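Side-chain contact in designed helical repeat protein (Synthetic construct, PDB 5CWF), which has no known natural activity but, as a computationally designed synthetic protein, folds into a stack of paired helices that forms a helical repeat scaffold: residues V106-K111 / D153-N158. Numbering follows the deposited sequence.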
loop_
_atom_site.group_PDB
_atom_site.type_symbol
_atom_site.label_atom_id
_atom_site.label_comp_id
_atom_site.label_asym_id
_atom_site.label_seq_id
_atom_site.Cartn_x
_atom_site.Cartn_y
_atom_site.Cartn_z
ATOM N N VAL A 106 -5.864 -1.038 0.580
ATOM C CA VAL A 106 -5.280 -0.839 1.900
ATOM C C VAL A 106 -5.945 0.371 2.560
ATOM O O VAL A 106 -6.138 0.379 3.756
ATOM C CB VAL A 106 -3.716 -0.700 1.869
ATOM C CG1 VAL A 106 -3.076 -2.003 1.374
ATOM C CG2 VAL A 106 -3.260 0.480 1.047
ATOM N N LEU A 107 -6.350 1.369 1.784
ATOM C CA LEU A 107 -7.055 2.517 2.365
ATOM C C LEU A 107 -8.405 2.107 2.954
ATOM O O LEU A 107 -8.732 2.432 4.097
ATOM C CB LEU A 107 -7.273 3.594 1.299
ATOM C CG LEU A 107 -8.066 4.849 1.679
ATOM C CD1 LEU A 107 -7.479 5.557 2.868
ATOM C CD2 LEU A 107 -8.133 5.801 0.471
ATOM N N LEU A 108 -9.161 1.339 2.189
ATOM C CA LEU A 108 -10.462 0.889 2.654
ATOM C C LEU A 108 -10.298 -0.034 3.867
ATOM O O LEU A 108 -11.047 0.075 4.843
ATOM C CB LEU A 108 -11.209 0.192 1.516
ATOM C CG LEU A 108 -12.659 -0.197 1.779
ATOM C CD1 LEU A 108 -13.462 1.016 2.187
ATOM C CD2 LEU A 108 -13.248 -0.827 0.534
ATOM N N ALA A 109 -9.313 -0.929 3.820
ATOM C CA ALA A 109 -9.061 -1.813 4.948
ATOM C C ALA A 109 -8.702 -1.003 6.197
ATOM O O ALA A 109 -9.210 -1.273 7.299
ATOM C CB ALA A 109 -7.976 -2.793 4.614
ATOM N N ALA A 110 -7.841 -0.001 6.034
ATOM C CA ALA A 110 -7.475 0.854 7.179
ATOM C C ALA A 110 -8.675 1.651 7.698
ATOM O O ALA A 110 -8.731 2.006 8.886
ATOM C CB ALA A 110 -6.349 1.821 6.788
ATOM N N LYS A 111 -9.622 1.940 6.812
ATOM C CA LYS A 111 -10.784 2.756 7.161
ATOM C C LYS A 111 -11.886 1.938 7.830
ATOM O O LYS A 111 -12.674 2.460 8.631
ATOM C CB LYS A 111 -11.329 3.433 5.886
ATOM C CG LYS A 111 -12.468 4.411 6.083
ATOM C CD LYS A 111 -12.926 5.029 4.756
ATOM C CE LYS A 111 -11.830 5.861 4.087
ATOM N NZ LYS A 111 -12.304 6.535 2.837
ATOM N N ASP A 153 -11.900 -5.868 -3.874
ATOM C CA ASP A 153 -13.250 -6.377 -3.618
ATOM C C ASP A 153 -13.302 -7.026 -2.228
ATOM O O ASP A 153 -14.287 -6.849 -1.466
ATOM C CB ASP A 153 -13.674 -7.385 -4.703
ATOM C CG ASP A 153 -14.010 -6.713 -6.041
ATOM O OD1 ASP A 153 -14.353 -5.510 -6.045
ATOM O OD2 ASP A 153 -13.929 -7.392 -7.095
ATOM N N ALA A 154 -12.230 -7.735 -1.869
ATOM C CA ALA A 154 -12.143 -8.376 -0.548
ATOM C C ALA A 154 -12.148 -7.356 0.574
ATOM O O ALA A 154 -12.693 -7.613 1.638
ATOM C CB ALA A 154 -10.886 -9.242 -0.440
ATOM N N ALA A 155 -11.473 -6.234 0.369
ATOM C CA ALA A 155 -11.501 -5.163 1.347
ATOM C C ALA A 155 -12.925 -4.609 1.460
ATOM O O ALA A 155 -13.414 -4.328 2.564
ATOM C CB ALA A 155 -10.527 -4.070 0.962
ATOM N N LYS A 156 -13.582 -4.466 0.318
ATOM C CA LYS A 156 -14.956 -3.953 0.287
ATOM C C LYS A 156 -15.931 -4.880 1.009
ATOM O O LYS A 156 -16.919 -4.422 1.599
ATOM C CB LYS A 156 -15.405 -3.738 -1.161
ATOM C CG LYS A 156 -14.776 -2.529 -1.845
ATOM C CD LYS A 156 -15.114 -2.428 -3.329
ATOM C CE LYS A 156 -14.475 -1.177 -3.954
ATOM N NZ LYS A 156 -14.789 -1.008 -5.411
ATOM N N ASN A 157 -15.631 -6.175 0.992
ATOM C CA ASN A 157 -16.461 -7.175 1.646
ATOM C C ASN A 157 -15.970 -7.556 3.043
ATOM O O ASN A 157 -16.511 -8.488 3.647
ATOM C CB ASN A 157 -16.530 -8.438 0.791
ATOM C CG ASN A 157 -17.230 -8.210 -0.528
ATOM O OD1 ASN A 157 -18.143 -7.392 -0.626
ATOM N ND2 ASN A 157 -16.847 -8.976 -1.537
ATOM N N ASN A 158 -14.948 -6.859 3.539
ATOM C CA ASN A 158 -14.341 -7.159 4.838
ATOM C C ASN A 158 -14.044 -8.658 4.963
ATOM O O ASN A 158 -14.438 -9.303 5.916
ATOM C CB ASN A 158 -15.235 -6.671 5.989
ATOM C CG ASN A 158 -14.426 -6.238 7.210
ATOM O OD1 ASN A 158 -13.437 -5.496 7.097
ATOM N ND2 ASN A 158 -14.824 -6.717 8.377
#
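Ala155, which turns its methyl toward Leu108 and Ala109, has its carbonyl O bound by the backbone N of Asn158 at 3.1 Å. This bond belongs to a Schellman motif ending the helix, with Asn158 (phi 48°) as C-prime residue. The side chain of Asn158 is held as well, through ND2 to Asp114.

Between 106-111 and 153-158 no hydrogen bond forms; the van der Waals contact buries 155 Å², both sides summed. Leu108 contributes most, 64 Å², then Ala155, 47 Å². With chi1 at -173°, its CG anti to the backbone N, Leu108 reaches the last turn of helix 138-156 through CD2. There CD2 meets the CA of Lys156 at 3.6 Å and the CB of Ala155 at 4.3 Å. Lys156 CG lies only 3.3 Å from the same CD2, tighter than usual van der Waals contact, and that value is best taken with caution. The extended Lys156 chain crosses the leucine at about a right angle, its CB and CG lying nearest CD2.

Beside them the backbones come close: the CA atoms of Ala109 and Ala155 are 5.5 Å apart, a spacing allowed by two methyl side chains. Ile121 of helix 115-134 touches both alanines. Helices 93-111 and 138-156 thus pack directly side by side, with helix 115-134, between them in sequence, laid against both: the layered arrangement characteristic of an alpha-alpha helical repeat fold.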